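PDB 4PQG: glycosyltransferase Gtf1 from Streptococcus pneumoniae, which belongs to the glycosyltransferases of the GT-B fold, pairing two Rossmann-like domains with an extended antiparallel beta-sheet domain. Local coordinates for residues 235-240 and 277-282; 292-297 and 306-311. One frame throughout, in Å; residues are numbered along the deposited sequence.

Contact 1. Residues 235-240 and 277-282; sequences VVFEEA and ADKVDF
Phe237 O and Lys279 O, on residues that touch across the contact, both accept a hydrogen bond from NE2 of Gln241, which joins the backbones where their CA atoms come nearest each other, 6.8 Å apart. Across the segments themselves the contact is apolar and rests on the Phe237 ring. Its atoms CD1, CE1 and CZ meet 277-282. Phe237 CD1 is 3.7 Å from Lys279 CB, and Phe237 CZ is 3.5 Å from Val280 CG2, both partners reaching the ring at a slant. At chi1 178° the CG2 methyl of Val280 stands beside the backbone N, anti to the carbonyl carbon, and faces the ring. Tyr272 meets the same phenyl ring edge-to-face, while Leu226 and Leu245 from neighbouring strands help bury it. Lys279 gives the ring only the base of its side chain. Bends at chi2 and chi4 turn the amine back over its own segment, where NZ makes a salt bridge to Asp278 OD2 at 3.1 Å, on the syn side and 33° out of the carboxylate plane. The short 3-10 turn 277-279 is closed by Val280 N bonding to Ala277 O at 3.0 Å. A strand-linking helix thus packs by one aromatic residue on the turn leading into strand 282-285, within the parallel alpha/beta layers of a Rossmann-like GT-B domain.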
ATOM      1  N   VAL A 235      18.237  11.005  -6.684  1.00 24.06           N
ATOM      2  CA  VAL A 235      17.904  12.360  -6.217  1.00 23.35           C
ATOM      3  C   VAL A 235      17.591  12.364  -4.720  1.00 22.49           C
ATOM      4  O   VAL A 235      18.032  13.256  -3.989  1.00 22.30           O
ATOM      5  CB  VAL A 235      16.714  12.937  -7.022  1.00 22.45           C
ATOM      6  CG1 VAL A 235      16.236  14.228  -6.399  1.00 22.45           C
ATOM      7  CG2 VAL A 235      17.133  13.160  -8.476  1.00 22.28           C
ATOM      8  N   VAL A 236      16.837  11.370  -4.260  1.00 21.47           N
ATOM      9  CA  VAL A 236      16.576  11.219  -2.825  1.00 21.89           C
ATOM     10  C   VAL A 236      17.889  10.980  -2.034  1.00 22.15           C
ATOM     11  O   VAL A 236      18.136  11.627  -1.008  1.00 21.62           O
ATOM     12  CB  VAL A 236      15.530  10.099  -2.562  1.00 21.92           C
ATOM     13  CG1 VAL A 236      15.355   9.832  -1.071  1.00 22.56           C
ATOM     14  CG2 VAL A 236      14.198  10.487  -3.163  1.00 23.54           C
ATOM     15  N   PHE A 237      18.724  10.069  -2.534  1.00 22.20           N
ATOM     16  CA  PHE A 237      20.001   9.735  -1.912  1.00 23.04           C
ATOM     17  C   PHE A 237      20.871  10.979  -1.777  1.00 24.88           C
ATOM     18  O   PHE A 237      21.373  11.275  -0.686  1.00 24.52           O
ATOM     19  CB  PHE A 237      20.747   8.626  -2.694  1.00 21.95           C
ATOM     20  CG  PHE A 237      20.459   7.219  -2.200  1.00 22.55           C
ATOM     21  CD1 PHE A 237      21.501   6.315  -1.991  1.00 21.86           C
ATOM     22  CD2 PHE A 237      19.149   6.799  -1.943  1.00 21.16           C
ATOM     23  CE1 PHE A 237      21.255   5.027  -1.526  1.00 22.35           C
ATOM     24  CE2 PHE A 237      18.895   5.502  -1.481  1.00 22.02           C
ATOM     25  CZ  PHE A 237      19.953   4.615  -1.272  1.00 21.52           C
ATOM     26  N   GLU A 238      21.002  11.727  -2.873  1.00 25.29           N
ATOM     27  CA  GLU A 238      21.873  12.891  -2.896  1.00 27.68           C
ATOM     28  C   GLU A 238      21.392  13.977  -1.941  1.00 28.11           C
ATOM     29  O   GLU A 238      22.179  14.503  -1.139  1.00 28.61           O
ATOM     30  CB  GLU A 238      21.979  13.438  -4.313  1.00 29.18           C
ATOM     31  CG  GLU A 238      22.876  12.601  -5.205  1.00 32.41           C
ATOM     32  CD  GLU A 238      22.843  13.056  -6.649  1.00 35.26           C
ATOM     33  OE1 GLU A 238      22.046  13.960  -6.987  1.00 36.66           O
ATOM     34  OE2 GLU A 238      23.613  12.506  -7.451  1.00 36.04           O
ATOM     35  N   GLU A 239      20.100  14.287  -2.004  1.00 25.33           N
ATOM     36  CA  GLU A 239      19.533  15.359  -1.205  1.00 24.23           C
ATOM     37  C   GLU A 239      19.355  15.001   0.260  1.00 25.55           C
ATOM     38  O   GLU A 239      19.225  15.891   1.103  1.00 25.52           O
ATOM     39  CB  GLU A 239      18.200  15.828  -1.794  1.00 24.30           C
ATOM     40  CG  GLU A 239      18.311  16.372  -3.210  1.00 23.47           C
ATOM     41  CD  GLU A 239      19.276  17.540  -3.298  1.00 24.48           C
ATOM     42  OE1 GLU A 239      19.237  18.406  -2.389  1.00 23.74           O
ATOM     43  OE2 GLU A 239      20.059  17.582  -4.269  1.00 22.38           O
ATOM     44  N   ALA A 240      19.352  13.708   0.567  1.00 25.67           N
ATOM     45  CA  ALA A 240      19.197  13.253   1.944  1.00 27.33           C
ATOM     46  C   ALA A 240      20.520  13.243   2.718  1.00 28.01           C
ATOM     47  O   ALA A 240      20.507  13.078   3.934  1.00 29.32           O
ATOM     48  CB  ALA A 240      18.556  11.872   1.986  1.00 26.57           C
ATOM     49  N   ALA A 277      24.999   1.508  -0.815  1.00 24.14           N
ATOM     50  CA  ALA A 277      24.757   1.396   0.632  1.00 24.32           C
ATOM     51  C   ALA A 277      25.646   2.320   1.466  1.00 23.30           C
ATOM     52  O   ALA A 277      25.281   2.687   2.570  1.00 21.59           O
ATOM     53  CB  ALA A 277      24.908  -0.052   1.104  1.00 23.86           C
ATOM     54  N   ASP A 278      26.791   2.707   0.919  1.00 24.80           N
ATOM     55  CA  ASP A 278      27.666   3.700   1.563  1.00 27.30           C
ATOM     56  C   ASP A 278      26.977   5.046   1.827  1.00 27.78           C
ATOM     57  O   ASP A 278      27.422   5.809   2.691  1.00 28.25           O
ATOM     58  CB  ASP A 278      28.938   3.910   0.739  1.00 28.94           C
ATOM     59  CG  ASP A 278      28.642   4.359  -0.681  1.00 33.16           C
ATOM     60  OD1 ASP A 278      27.814   3.707  -1.357  1.00 33.15           O
ATOM     61  OD2 ASP A 278      29.223   5.374  -1.121  1.00 35.17           O
ATOM     62  N   LYS A 279      25.890   5.334   1.102  1.00 26.56           N
ATOM     63  CA  LYS A 279      25.140   6.588   1.275  1.00 26.13           C
ATOM     64  C   LYS A 279      24.011   6.487   2.298  1.00 25.19           C
ATOM     65  O   LYS A 279      23.409   7.496   2.678  1.00 27.36           O
ATOM     66  CB  LYS A 279      24.570   7.066  -0.067  1.00 27.22           C
ATOM     67  CG  LYS A 279      25.602   7.333  -1.158  1.00 29.41           C
ATOM     68  CD  LYS A 279      26.616   8.413  -0.782  1.00 31.89           C
ATOM     69  CE  LYS A 279      27.442   8.870  -1.985  1.00 32.23           C
ATOM     70  NZ  LYS A 279      28.019   7.725  -2.746  1.00 33.81           N
ATOM     71  N   VAL A 280      23.726   5.267   2.740  1.00 24.27           N
ATOM     72  CA  VAL A 280      22.621   4.986   3.649  1.00 22.67           C
ATOM     73  C   VAL A 280      23.143   4.900   5.086  1.00 24.12           C
ATOM     74  O   VAL A 280      24.083   4.153   5.352  1.00 23.26           O
ATOM     75  CB  VAL A 280      21.932   3.648   3.263  1.00 21.60           C
ATOM     76  CG1 VAL A 280      20.806   3.300   4.207  1.00 19.32           C
ATOM     77  CG2 VAL A 280      21.408   3.701   1.828  1.00 21.78           C
ATOM     78  N   ASP A 281      22.509   5.645   5.996  1.00 25.50           N
ATOM     79  CA  ASP A 281      22.870   5.620   7.416  1.00 27.29           C
ATOM     80  C   ASP A 281      22.506   4.288   8.072  1.00 27.00           C
ATOM     81  O   ASP A 281      23.332   3.703   8.760  1.00 24.56           O
ATOM     82  CB  ASP A 281      22.252   6.801   8.150  1.00 29.08           C
ATOM     83  CG  ASP A 281      22.860   8.115   7.709  1.00 31.88           C
ATOM     84  OD1 ASP A 281      24.047   8.350   8.006  1.00 34.74           O
ATOM     85  OD2 ASP A 281      22.174   8.891   7.022  1.00 32.24           O
ATOM     86  N   PHE A 282      21.284   3.800   7.831  1.00 25.65           N
ATOM     87  CA  PHE A 282      20.925   2.431   8.210  1.00 25.34           C
ATOM     88  C   PHE A 282      19.804   1.820   7.371  1.00 24.28           C
ATOM     89  O   PHE A 282      18.955   2.532   6.860  1.00 22.78           O
ATOM     90  CB  PHE A 282      20.589   2.317   9.701  1.00 24.29           C
ATOM     91  CG  PHE A 282      19.446   3.175  10.154  1.00 24.03           C
ATOM     92  CD1 PHE A 282      18.191   2.623  10.364  1.00 24.09           C
ATOM     93  CD2 PHE A 282      19.640   4.531  10.446  1.00 24.57           C
ATOM     94  CE1 PHE A 282      17.140   3.406  10.823  1.00 23.33           C
ATOM     95  CE2 PHE A 282      18.595   5.320  10.899  1.00 24.27           C
ATOM     96  CZ  PHE A 282      17.340   4.755  11.096  1.00 24.47           C
TER

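Contact 2. Residues 292-297 and 306-311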
ATOM      1  N   GLU A 292      20.187 -10.897   9.420  1.00 25.84           N
ATOM      2  CA  GLU A 292      21.406 -11.707   9.317  1.00 26.74           C
ATOM      3  C   GLU A 292      21.733 -12.094   7.874  1.00 25.61           C
ATOM      4  O   GLU A 292      22.897 -12.037   7.451  1.00 24.51           O
ATOM      5  CB  GLU A 292      21.269 -12.971  10.172  1.00 31.30           C
ATOM      6  CG  GLU A 292      21.014 -12.686  11.647  1.00 37.69           C
ATOM      7  CD  GLU A 292      20.505 -13.903  12.400  1.00 42.74           C
ATOM      8  OE1 GLU A 292      20.899 -15.035  12.035  1.00 45.42           O
ATOM      9  OE2 GLU A 292      19.710 -13.720  13.355  1.00 43.94           O
ATOM     10  N   VAL A 293      20.708 -12.492   7.122  1.00 24.12           N
ATOM     11  CA  VAL A 293      20.871 -12.826   5.700  1.00 23.57           C
ATOM     12  C   VAL A 293      21.483 -11.652   4.936  1.00 23.19           C
ATOM     13  O   VAL A 293      22.501 -11.796   4.258  1.00 23.48           O
ATOM     14  CB  VAL A 293      19.522 -13.246   5.059  1.00 24.22           C
ATOM     15  CG1 VAL A 293      19.621 -13.243   3.535  1.00 24.64           C
ATOM     16  CG2 VAL A 293      19.108 -14.624   5.559  1.00 24.95           C
ATOM     17  N   LEU A 294      20.876 -10.482   5.081  1.00 23.01           N
ATOM     18  CA  LEU A 294      21.333  -9.301   4.367  1.00 22.98           C
ATOM     19  C   LEU A 294      22.745  -8.910   4.798  1.00 24.27           C
ATOM     20  O   LEU A 294      23.597  -8.619   3.949  1.00 23.98           O
ATOM     21  CB  LEU A 294      20.362  -8.134   4.571  1.00 22.78           C
ATOM     22  CG  LEU A 294      20.574  -6.848   3.753  1.00 22.52           C
ATOM     23  CD1 LEU A 294      20.624  -7.117   2.254  1.00 22.20           C
ATOM     24  CD2 LEU A 294      19.490  -5.828   4.097  1.00 21.93           C
ATOM     25  N   GLN A 295      23.001  -8.919   6.110  1.00 25.11           N
ATOM     26  CA  GLN A 295      24.349  -8.585   6.597  1.00 26.67           C
ATOM     27  C   GLN A 295      25.413  -9.464   5.929  1.00 26.03           C
ATOM     28  O   GLN A 295      26.390  -8.954   5.370  1.00 25.96           O
ATOM     29  CB  GLN A 295      24.441  -8.653   8.128  1.00 27.82           C
ATOM     30  CG  GLN A 295      25.647  -7.893   8.669  1.00 29.56           C
ATOM     31  CD  GLN A 295      25.444  -6.391   8.627  1.00 29.50           C
ATOM     32  OE1 GLN A 295      24.606  -5.867   9.345  1.00 29.17           O
ATOM     33  NE2 GLN A 295      26.218  -5.690   7.783  1.00 30.08           N
ATOM     34  N   GLU A 296      25.197 -10.776   5.963  1.00 27.59           N
ATOM     35  CA  GLU A 296      26.078 -11.738   5.310  1.00 28.83           C
ATOM     36  C   GLU A 296      26.275 -11.424   3.829  1.00 28.33           C
ATOM     37  O   GLU A 296      27.393 -11.523   3.311  1.00 27.57           O
ATOM     38  CB  GLU A 296      25.544 -13.173   5.462  1.00 32.96           C
ATOM     39  CG  GLU A 296      25.534 -13.693   6.898  1.00 38.79           C
ATOM     40  CD  GLU A 296      24.822 -15.039   7.063  1.00 43.67           C
ATOM     41  OE1 GLU A 296      24.149 -15.503   6.114  1.00 43.53           O
ATOM     42  OE2 GLU A 296      24.932 -15.643   8.157  1.00 46.86           O
ATOM     43  N   GLN A 297      25.193 -11.069   3.137  1.00 25.89           N
ATOM     44  CA  GLN A 297      25.301 -10.830   1.697  1.00 25.03           C
ATOM     45  C   GLN A 297      26.083  -9.560   1.390  1.00 24.21           C
ATOM     46  O   GLN A 297      26.838  -9.522   0.427  1.00 25.75           O
ATOM     47  CB  GLN A 297      23.928 -10.841   1.022  1.00 24.24           C
ATOM     48  CG  GLN A 297      23.330 -12.240   0.954  1.00 23.43           C
ATOM     49  CD  GLN A 297      21.837 -12.231   0.722  1.00 23.49           C
ATOM     50  OE1 GLN A 297      21.148 -11.249   1.003  1.00 25.14           O
ATOM     51  NE2 GLN A 297      21.330 -13.324   0.190  1.00 22.91           N
ATOM     52  N   PRO A 306      27.006  -2.009   5.906  1.00 30.57           N
ATOM     53  CA  PRO A 306      26.095  -1.011   6.427  1.00 28.33           C
ATOM     54  C   PRO A 306      25.494  -1.445   7.753  1.00 27.99           C
ATOM     55  O   PRO A 306      25.536  -2.629   8.102  1.00 27.98           O
ATOM     56  CB  PRO A 306      25.014  -0.931   5.347  1.00 28.33           C
ATOM     57  CG  PRO A 306      25.011  -2.270   4.703  1.00 28.75           C
ATOM     58  CD  PRO A 306      26.364  -2.890   4.907  1.00 29.67           C
ATOM     59  N   LYS A 307      24.957  -0.477   8.485  1.00 26.73           N
ATOM     60  CA  LYS A 307      24.207  -0.739   9.689  1.00 27.64           C
ATOM     61  C   LYS A 307      22.822  -1.234   9.293  1.00 27.28           C
ATOM     62  O   LYS A 307      22.186  -0.674   8.399  1.00 25.57           O
ATOM     63  CB  LYS A 307      24.092   0.525  10.537  1.00 28.26           C
ATOM     64  CG  LYS A 307      23.238   0.330  11.777  1.00 30.26           C
ATOM     65  CD  LYS A 307      23.378   1.466  12.773  1.00 33.77           C
ATOM     66  CE  LYS A 307      22.855   1.013  14.132  1.00 35.63           C
ATOM     67  NZ  LYS A 307      22.815   2.114  15.132  1.00 39.68           N
ATOM     68  N   ILE A 308      22.371  -2.291   9.953  1.00 26.61           N
ATOM     69  CA  ILE A 308      21.059  -2.878   9.665  1.00 26.32           C
ATOM     70  C   ILE A 308      20.324  -3.085  10.973  1.00 26.14           C
ATOM     71  O   ILE A 308      20.822  -3.763  11.860  1.00 28.57           O
ATOM     72  CB  ILE A 308      21.181  -4.218   8.926  1.00 24.26           C
ATOM     73  CG1 ILE A 308      21.953  -4.055   7.612  1.00 24.33           C
ATOM     74  CG2 ILE A 308      19.809  -4.843   8.722  1.00 24.22           C
ATOM     75  CD1 ILE A 308      22.222  -5.364   6.886  1.00 24.14           C
ATOM     76  N   VAL A 309      19.146  -2.496  11.100  1.00 24.36           N
ATOM     77  CA  VAL A 309      18.379  -2.595  12.339  1.00 24.92           C
ATOM     78  C   VAL A 309      17.087  -3.357  12.069  1.00 24.45           C
ATOM     79  O   VAL A 309      16.499  -3.221  10.993  1.00 24.38           O
ATOM     80  CB  VAL A 309      18.127  -1.204  12.994  1.00 25.22           C
ATOM     81  CG1 VAL A 309      17.390  -0.259  12.069  1.00 26.84           C
ATOM     82  CG2 VAL A 309      17.362  -1.329  14.309  1.00 26.27           C
ATOM     83  N   THR A 310      16.667  -4.166  13.040  1.00 23.95           N
ATOM     84  CA  THR A 310      15.420  -4.901  12.949  1.00 23.46           C
ATOM     85  C   THR A 310      14.299  -4.146  13.644  1.00 24.41           C
ATOM     86  O   THR A 310      14.316  -3.972  14.854  1.00 23.38           O
ATOM     87  CB  THR A 310      15.546  -6.310  13.546  1.00 24.14           C
ATOM     88  OG1 THR A 310      16.542  -7.051  12.822  1.00 23.86           O
ATOM     89  CG2 THR A 310      14.204  -7.040  13.490  1.00 23.10           C
ATOM     90  N   ILE A 311      13.325  -3.677  12.864  1.00 23.19           N
ATOM     91  CA  ILE A 311      12.142  -3.043  13.423  1.00 23.57           C
ATOM     92  C   ILE A 311      10.941  -3.561  12.653  1.00 23.91           C
ATOM     93  O   ILE A 311      10.819  -3.292  11.452  1.00 25.51           O
ATOM     94  CB  ILE A 311      12.178  -1.503  13.330  1.00 23.71           C
ATOM     95  CG1 ILE A 311      13.534  -0.938  13.773  1.00 24.08           C
ATOM     96  CG2 ILE A 311      11.034  -0.898  14.132  1.00 23.14           C
ATOM     97  CD1 ILE A 311      13.728   0.511  13.377  1.00 25.63           C
TER
HETATM   98  O   HOH W   1      24.310  -4.049  11.469  1.00 34.43           O
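Gln295 lays its side chain alongside Ile308, the two running in opposite directions, with Gln295 OE1 3.5 Å from Ile308 CD1. Its CG is anti to the backbone N (chi1 -161°), and a bend at chi2 carries the amide to the Pro306 carbonyl, where Gln295 NE2 donates to Pro306 O at 3.2 Å; the bond is fairly straight (163° at the hydrogen) and lies in the carbonyl plane, with the acceptor almost in the amide plane. NE2 also bonds to Gln305 OE1. A water on the other end of the amide donates to Gln295 OE1 at 2.8 Å and accepts from Ile308 N at 3.0 Å, so the rotation of the amide is fixed from both its oxygen and its nitrogen. These residues belong to a beta-alpha-beta unit: helix 288-301 crosses from strand 282-285 to strand 308-310, one of the two edge strands of a seven-stranded parallel sheet, and Ile308 points toward the helix. The extended Ile308 chain (chi2 175°) brings CD1 to the buried Leu294, 3.8 Å from Leu294 CG and 3.9 Å from Leu294 CD2. Phe298, one turn further along the helix, touches both Ile308 and Pro306.

How the contacts relate
Along the chain, helix 233-240 comes first, and contact 1 closes the long excursion through strand 244-248 and helix 271-275 that ends at residues 277-282. Strand 282-285 and helix 288-301 follow, and contact 2 closes the much shorter return of that helix onto strand 308-310. The two loops lie in series, neither nested nor crossed, with centres about 17 Å apart. Phe282 CD1, 3.4 Å from Val309 CG1, joins adjacent strands 282-285 and 308-310 of the seven-stranded sheet, while Ala277 CB, 4.2 Å from Pro306 CG, joins the segments leading into them. Strand 282-285, which contact 1 leads into, is the sheet neighbour of the strand in contact 2.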